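Transcriptional anti-antiactivator ExsC (Pseudomonas aeruginosa, PDB 3KXY) relieves the block on ExsA-dependent transcription of the type III secretion system by binding and inhibiting the antiactivator ExsD. Local coordinates at residues Ala56-Ile61 against Val95-Gln100; Glu37-Thr42 against His121-Gln126. The protein carries 2 engineered substitutions. All coordinates share one frame; numbering follows the deposited sequence.

In the fold
The CesT-family fold sets one long C-terminal helix against an antiparallel sheet, and both contacts involve the sheet. Interaction 1 is buried and lies within the sheet, where strands 51-60 and 94-102 pair through backbone bonds. Interaction 2 is partly buried and sits nearer the surface. It sets the start of strand 39-46 against helix 108-128, and no hydrogen bond crosses it. The two share a sheet, because strands 39-46 and 51-60 are neighbours; Asp-57 N and Gly-40 O probably form a hydrogen bond. Gln-126 of interaction 2 also packs on Val-58 and Val-59 of interaction 1. Backbone hydrogen bonds, one side-chain hydrogen bond and a few apolar contacts hold the first; side-chain packing makes the second.

Interaction 1. Residues Ala56-Ile61 against Val95-Gln100; sequences ADVVGI and VQLYAQ. Engineered in segment 56-61: Val-59 (natural residue Ala).
Asp-57 and Gln-96 form a non-hydrogen-bonded antiparallel pair, and their side chains lie side by side, pointing the same way. Gln-96 NE2 donates to Asp-57 OD1 at 3.2 Å, on the syn side of the carboxylate but tilted out of its plane. The other end of the same amide is also held: Tyr-98 OH gives a hydrogen bond of 2.7 Å to Gln-96 OE1, on a lone pair in the carbonyl plane. Arg-77 of the second subunit adds a weak bond to OE1.

Ala-56 and Leu-97 are the hydrogen-bonded pair. Leu-97 N donates to Ala-56 O (3.0 Å); the return bond is weak. The apolar contacts lie on their side of the sheet. Val-58 has CG2 beside its backbone N (CG1 is anti, chi1 -179°), and CG2 lies 4.0 Å from Leu-97 CG. Engineered Val-59 lies beside Val-95, with CG2 4.1 Å from Val-95 CB. Val-58 N donates to Val-95 O, and Val-95 N to Val-59 O, a pattern consistent with a classic bulge.

Helix 108-128 covers this apolar side, with Leu-118 on Ala-56 and Leu-97 and Trp-125 on Val-58. Strand 85-89 flanks strand 94-102, and strand 39-46 flanks strand 51-60.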
loop_
_atom_site.group_PDB
_atom_site.type_symbol
_atom_site.label_atom_id
_atom_site.label_comp_id
_atom_site.label_asym_id
_atom_site.label_seq_id
_atom_site.Cartn_x
_atom_site.Cartn_y
_atom_site.Cartn_z
ATOM N N ALA J 56 -6.999 -2.339 9.024
ATOM C CA ALA J 56 -7.789 -1.595 9.996
ATOM C C ALA J 56 -9.177 -1.276 9.455
ATOM O O ALA J 56 -9.314 -0.604 8.434
ATOM C CB ALA J 56 -7.068 -0.318 10.396
ATOM N N ASP J 57 -10.203 -1.763 10.145
ATOM C CA ASP J 57 -11.582 -1.472 9.769
ATOM C C ASP J 57 -11.949 -0.044 10.157
ATOM O O ASP J 57 -11.856 0.335 11.325
ATOM C CB ASP J 57 -12.547 -2.463 10.427
ATOM C CG ASP J 57 -12.369 -3.882 9.913
ATOM O OD1 ASP J 57 -11.518 -4.094 9.024
ATOM O OD2 ASP J 57 -13.084 -4.784 10.400
ATOM N N VAL J 58 -12.365 0.744 9.171
ATOM C CA VAL J 58 -12.703 2.144 9.395
ATOM C C VAL J 58 -14.206 2.344 9.587
ATOM O O VAL J 58 -14.668 2.583 10.703
ATOM C CB VAL J 58 -12.207 3.029 8.239
ATOM C CG1 VAL J 58 -12.555 4.486 8.498
ATOM C CG2 VAL J 58 -10.708 2.859 8.052
ATOM N N VAL J 59 -14.965 2.246 8.499
ATOM C CA VAL J 59 -16.415 2.427 8.560
ATOM C C VAL J 59 -17.182 1.420 7.710
ATOM O O VAL J 59 -16.605 0.726 6.872
ATOM C CB VAL J 59 -16.832 3.839 8.110
ATOM C CG1 VAL J 59 -16.602 4.841 9.222
ATOM C CG2 VAL J 59 -16.084 4.237 6.845
ATOM N N GLY J 60 -18.490 1.353 7.934
ATOM C CA GLY J 60 -19.364 0.512 7.139
ATOM C C GLY J 60 -19.938 1.284 5.967
ATOM O O GLY J 60 -20.213 2.480 6.077
ATOM N N ILE J 61 -20.120 0.600 4.843
ATOM C CA ILE J 61 -20.588 1.242 3.621
ATOM C C ILE J 61 -22.037 1.715 3.738
ATOM O O ILE J 61 -22.478 2.584 2.985
ATOM C CB ILE J 61 -20.449 0.299 2.408
ATOM C CG1 ILE J 61 -20.654 1.068 1.100
ATOM C CG2 ILE J 61 -21.422 -0.868 2.521
ATOM C CD1 ILE J 61 -20.526 0.211 -0.138
ATOM N N VAL J 95 -14.613 -0.304 5.097
ATOM C CA VAL J 95 -13.501 0.418 4.496
ATOM C C VAL J 95 -12.268 0.197 5.363
ATOM O O VAL J 95 -12.352 0.244 6.588
ATOM C CB VAL J 95 -13.798 1.923 4.392
ATOM C CG1 VAL J 95 -12.574 2.677 3.894
ATOM C CG2 VAL J 95 -14.990 2.165 3.480
ATOM N N GLN J 96 -11.125 -0.052 4.733
ATOM C CA GLN J 96 -9.922 -0.413 5.476
ATOM C C GLN J 96 -8.699 0.425 5.113
ATOM O O GLN J 96 -8.486 0.764 3.949
ATOM C CB GLN J 96 -9.604 -1.895 5.274
ATOM C CG GLN J 96 -10.690 -2.838 5.761
ATOM C CD GLN J 96 -10.420 -4.278 5.379
ATOM O OE1 GLN J 96 -9.637 -4.553 4.471
ATOM N NE2 GLN J 96 -11.070 -5.208 6.070
ATOM N N LEU J 97 -7.901 0.755 6.123
ATOM C CA LEU J 97 -6.601 1.375 5.907
ATOM C C LEU J 97 -5.523 0.309 6.029
ATOM O O LEU J 97 -5.610 -0.573 6.881
ATOM C CB LEU J 97 -6.351 2.488 6.926
ATOM C CG LEU J 97 -7.066 3.820 6.697
ATOM C CD1 LEU J 97 -6.781 4.781 7.840
ATOM C CD2 LEU J 97 -6.641 4.424 5.371
ATOM N N TYR J 98 -4.508 0.385 5.175
ATOM C CA TYR J 98 -3.434 -0.599 5.202
ATOM C C TYR J 98 -2.079 0.042 5.485
ATOM O O TYR J 98 -1.740 1.085 4.927
ATOM C CB TYR J 98 -3.384 -1.384 3.890
ATOM C CG TYR J 98 -4.718 -1.949 3.464
ATOM C CD1 TYR J 98 -5.345 -2.943 4.206
ATOM C CD2 TYR J 98 -5.350 -1.493 2.316
ATOM C CE1 TYR J 98 -6.566 -3.460 3.819
ATOM C CE2 TYR J 98 -6.569 -2.006 1.920
ATOM C CZ TYR J 98 -7.174 -2.987 2.675
ATOM O OH TYR J 98 -8.389 -3.494 2.279
ATOM N N ALA J 99 -1.315 -0.596 6.364
ATOM C CA ALA J 99 0.041 -0.167 6.674
ATOM C C ALA J 99 0.946 -1.388 6.709
ATOM O O ALA J 99 0.524 -2.468 7.119
ATOM C CB ALA J 99 0.076 0.555 8.007
ATOM N N GLN J 100 2.190 -1.222 6.275
ATOM C CA GLN J 100 3.125 -2.339 6.251
ATOM C C GLN J 100 4.450 -1.991 6.918
ATOM O O GLN J 100 4.845 -0.826 6.974
ATOM C CB GLN J 100 3.358 -2.821 4.817
ATOM C CG GLN J 100 3.986 -1.786 3.903
ATOM C CD GLN J 100 4.188 -2.308 2.494
ATOM O OE1 GLN J 100 3.590 -3.308 2.098
ATOM N NE2 GLN J 100 5.036 -1.630 1.729
#

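Interaction 2. Residues Glu37-Thr42 against His121-Gln126; sequences EQVGVT and HAEFWQ
Val-39 meets three residues of the helix, Ala-122, Glu-123 and Gln-126, and has the largest share of the contact, with Gln-126 next. Its two methyl groups divide the work. CG1 is anti to the backbone N (chi1 -178°) and lies 4.2 Å from Ala-122 CB, an apolar contact between two buried residues. CG2 lies beside the backbone N and reaches the other two partners. It is 4.0 Å from Glu-123 CG, so it touches the aliphatic part of that side chain, which crosses Val-39 at about a right angle.

The polar groups make van der Waals contacts here. Gln-126 has CG anti to its backbone N (chi1 -179°), and its chain is extended beyond that atom. Its amide therefore reaches the strand. Gln-126 OE1 lies 3.4 Å from Val-39 CG2. Gln-126 NE2 lies near Gln-38, 4.1 Å from its CB and the same distance from its O, too long for a hydrogen bond. The carboxylate of Glu-123 has its strongest partner outside the two segments: OE2 forms a salt bridge with a basic side chain of another protein's chain.

Gln-38 and Val-39 both face Phe-35, which makes a classic beta bulge where strand 39-46 begins. Farther into the sheet, Val-41 packs on Leu-115 and Leu-119 of the same helix, and Leu-119 also touches Val-39.

With no hydrogen bond between the segments, the strand and helix meet here through side-chain packing. The contact therefore rests on shape and on the aliphatic parts of polar side chains, which leaves the Glu-123 carboxylate directed to the other protein.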
loop_
_atom_site.group_PDB
_atom_site.type_symbol
_atom_site.label_atom_id
_atom_site.label_comp_id
_atom_site.label_asym_id
_atom_site.label_seq_id
_atom_site.Cartn_x
_atom_site.Cartn_y
_atom_site.Cartn_z
ATOM N N GLU J 37 -13.823 -1.516 21.207
ATOM C CA GLU J 37 -14.989 -2.258 20.736
ATOM C C GLU J 37 -15.523 -1.705 19.418
ATOM O O GLU J 37 -16.662 -1.979 19.043
ATOM C CB GLU J 37 -16.100 -2.224 21.788
ATOM C CG GLU J 37 -15.631 -2.512 23.205
ATOM C CD GLU J 37 -16.738 -2.342 24.230
ATOM O OE1 GLU J 37 -16.424 -2.133 25.420
ATOM O OE2 GLU J 37 -17.924 -2.414 23.843
ATOM N N GLN J 38 -14.700 -0.931 18.717
ATOM C CA GLN J 38 -15.143 -0.262 17.498
ATOM C C GLN J 38 -14.207 -0.491 16.313
ATOM O O GLN J 38 -14.658 -0.810 15.213
ATOM C CB GLN J 38 -15.319 1.239 17.747
ATOM C CG GLN J 38 -16.383 1.576 18.782
ATOM C CD GLN J 38 -16.478 3.064 19.063
ATOM O OE1 GLN J 38 -15.730 3.863 18.500
ATOM N NE2 GLN J 38 -17.402 3.443 19.940
ATOM N N VAL J 39 -12.906 -0.324 16.538
ATOM C CA VAL J 39 -11.927 -0.461 15.465
ATOM C C VAL J 39 -11.187 -1.794 15.520
ATOM O O VAL J 39 -10.396 -2.039 16.429
ATOM C CB VAL J 39 -10.894 0.679 15.495
ATOM C CG1 VAL J 39 -9.917 0.535 14.339
ATOM C CG2 VAL J 39 -11.591 2.028 15.445
ATOM N N GLY J 40 -11.446 -2.650 14.536
ATOM C CA GLY J 40 -10.786 -3.939 14.450
ATOM C C GLY J 40 -9.514 -3.877 13.626
ATOM O O GLY J 40 -9.491 -3.299 12.540
ATOM N N VAL J 41 -8.448 -4.477 14.146
ATOM C CA VAL J 41 -7.164 -4.492 13.458
ATOM C C VAL J 41 -6.661 -5.923 13.299
ATOM O O VAL J 41 -6.720 -6.716 14.234
ATOM C CB VAL J 41 -6.112 -3.648 14.209
ATOM C CG1 VAL J 41 -4.741 -3.790 13.561
ATOM C CG2 VAL J 41 -6.539 -2.187 14.255
ATOM N N THR J 42 -6.173 -6.251 12.106
ATOM C CA THR J 42 -5.676 -7.593 11.833
ATOM C C THR J 42 -4.215 -7.569 11.393
ATOM O O THR J 42 -3.823 -6.756 10.555
ATOM C CB THR J 42 -6.530 -8.307 10.764
ATOM O OG1 THR J 42 -7.892 -8.372 11.204
ATOM C CG2 THR J 42 -6.017 -9.719 10.519
ATOM N N HIS J 121 -5.592 7.500 12.412
ATOM C CA HIS J 121 -6.235 7.822 11.142
ATOM C C HIS J 121 -7.551 7.072 10.966
ATOM O O HIS J 121 -8.531 7.633 10.477
ATOM C CB HIS J 121 -5.292 7.525 9.974
ATOM C CG HIS J 121 -4.193 8.528 9.820
ATOM N ND1 HIS J 121 -4.135 9.415 8.767
ATOM C CD2 HIS J 121 -3.116 8.796 10.596
ATOM C CE1 HIS J 121 -3.066 10.180 8.896
ATOM N NE2 HIS J 121 -2.431 9.826 9.998
ATOM N N ALA J 122 -7.565 5.805 11.366
ATOM C CA ALA J 122 -8.759 4.977 11.251
ATOM C C ALA J 122 -9.922 5.584 12.023
ATOM O O ALA J 122 -11.052 5.616 11.537
ATOM C CB ALA J 122 -8.474 3.567 11.741
ATOM N N GLU J 123 -9.641 6.064 13.229
ATOM C CA GLU J 123 -10.663 6.686 14.062
ATOM C C GLU J 123 -11.109 8.014 13.470
ATOM O O GLU J 123 -12.254 8.430 13.643
ATOM C CB GLU J 123 -10.142 6.892 15.485
ATOM C CG GLU J 123 -9.853 5.600 16.224
ATOM C CD GLU J 123 -9.353 5.832 17.634
ATOM O OE1 GLU J 123 -8.800 6.919 17.900
ATOM O OE2 GLU J 123 -9.514 4.923 18.476
ATOM N N PHE J 124 -10.194 8.674 12.769
ATOM C CA PHE J 124 -10.473 9.964 12.151
ATOM C C PHE J 124 -11.413 9.821 10.958
ATOM O O PHE J 124 -12.392 10.558 10.839
ATOM C CB PHE J 124 -9.167 10.638 11.725
ATOM C CG PHE J 124 -9.363 11.936 11.001
ATOM C CD1 PHE J 124 -9.578 13.109 11.703
ATOM C CD2 PHE J 124 -9.323 11.986 9.618
ATOM C CE1 PHE J 124 -9.755 14.304 11.039
ATOM C CE2 PHE J 124 -9.500 13.179 8.949
ATOM C CZ PHE J 124 -9.716 14.340 9.660
ATOM N N TRP J 125 -11.115 8.871 10.078
ATOM C CA TRP J 125 -11.956 8.621 8.911
ATOM C C TRP J 125 -13.246 7.904 9.295
ATOM O O TRP J 125 -14.205 7.879 8.524
ATOM C CB TRP J 125 -11.196 7.818 7.853
ATOM C CG TRP J 125 -10.051 8.568 7.235
ATOM C CD1 TRP J 125 -8.733 8.482 7.581
ATOM C CD2 TRP J 125 -10.124 9.520 6.167
ATOM N NE1 TRP J 125 -7.982 9.321 6.792
ATOM C CE2 TRP J 125 -8.813 9.970 5.917
ATOM C CE3 TRP J 125 -11.172 10.036 5.398
ATOM C CZ2 TRP J 125 -8.521 10.910 4.931
ATOM C CZ3 TRP J 125 -10.879 10.971 4.418
ATOM C CH2 TRP J 125 -9.566 11.396 4.194
ATOM N N GLN J 126 -13.267 7.320 10.488
ATOM C CA GLN J 126 -14.468 6.666 10.996
ATOM C C GLN J 126 -15.466 7.704 11.500
ATOM O O GLN J 126 -16.676 7.474 11.494
ATOM C CB GLN J 126 -14.118 5.686 12.117
ATOM C CG GLN J 126 -15.314 4.935 12.688
ATOM C CD GLN J 126 -14.938 4.014 13.834
ATOM O OE1 GLN J 126 -13.993 4.281 14.577
ATOM N NE2 GLN J 126 -15.682 2.925 13.986
#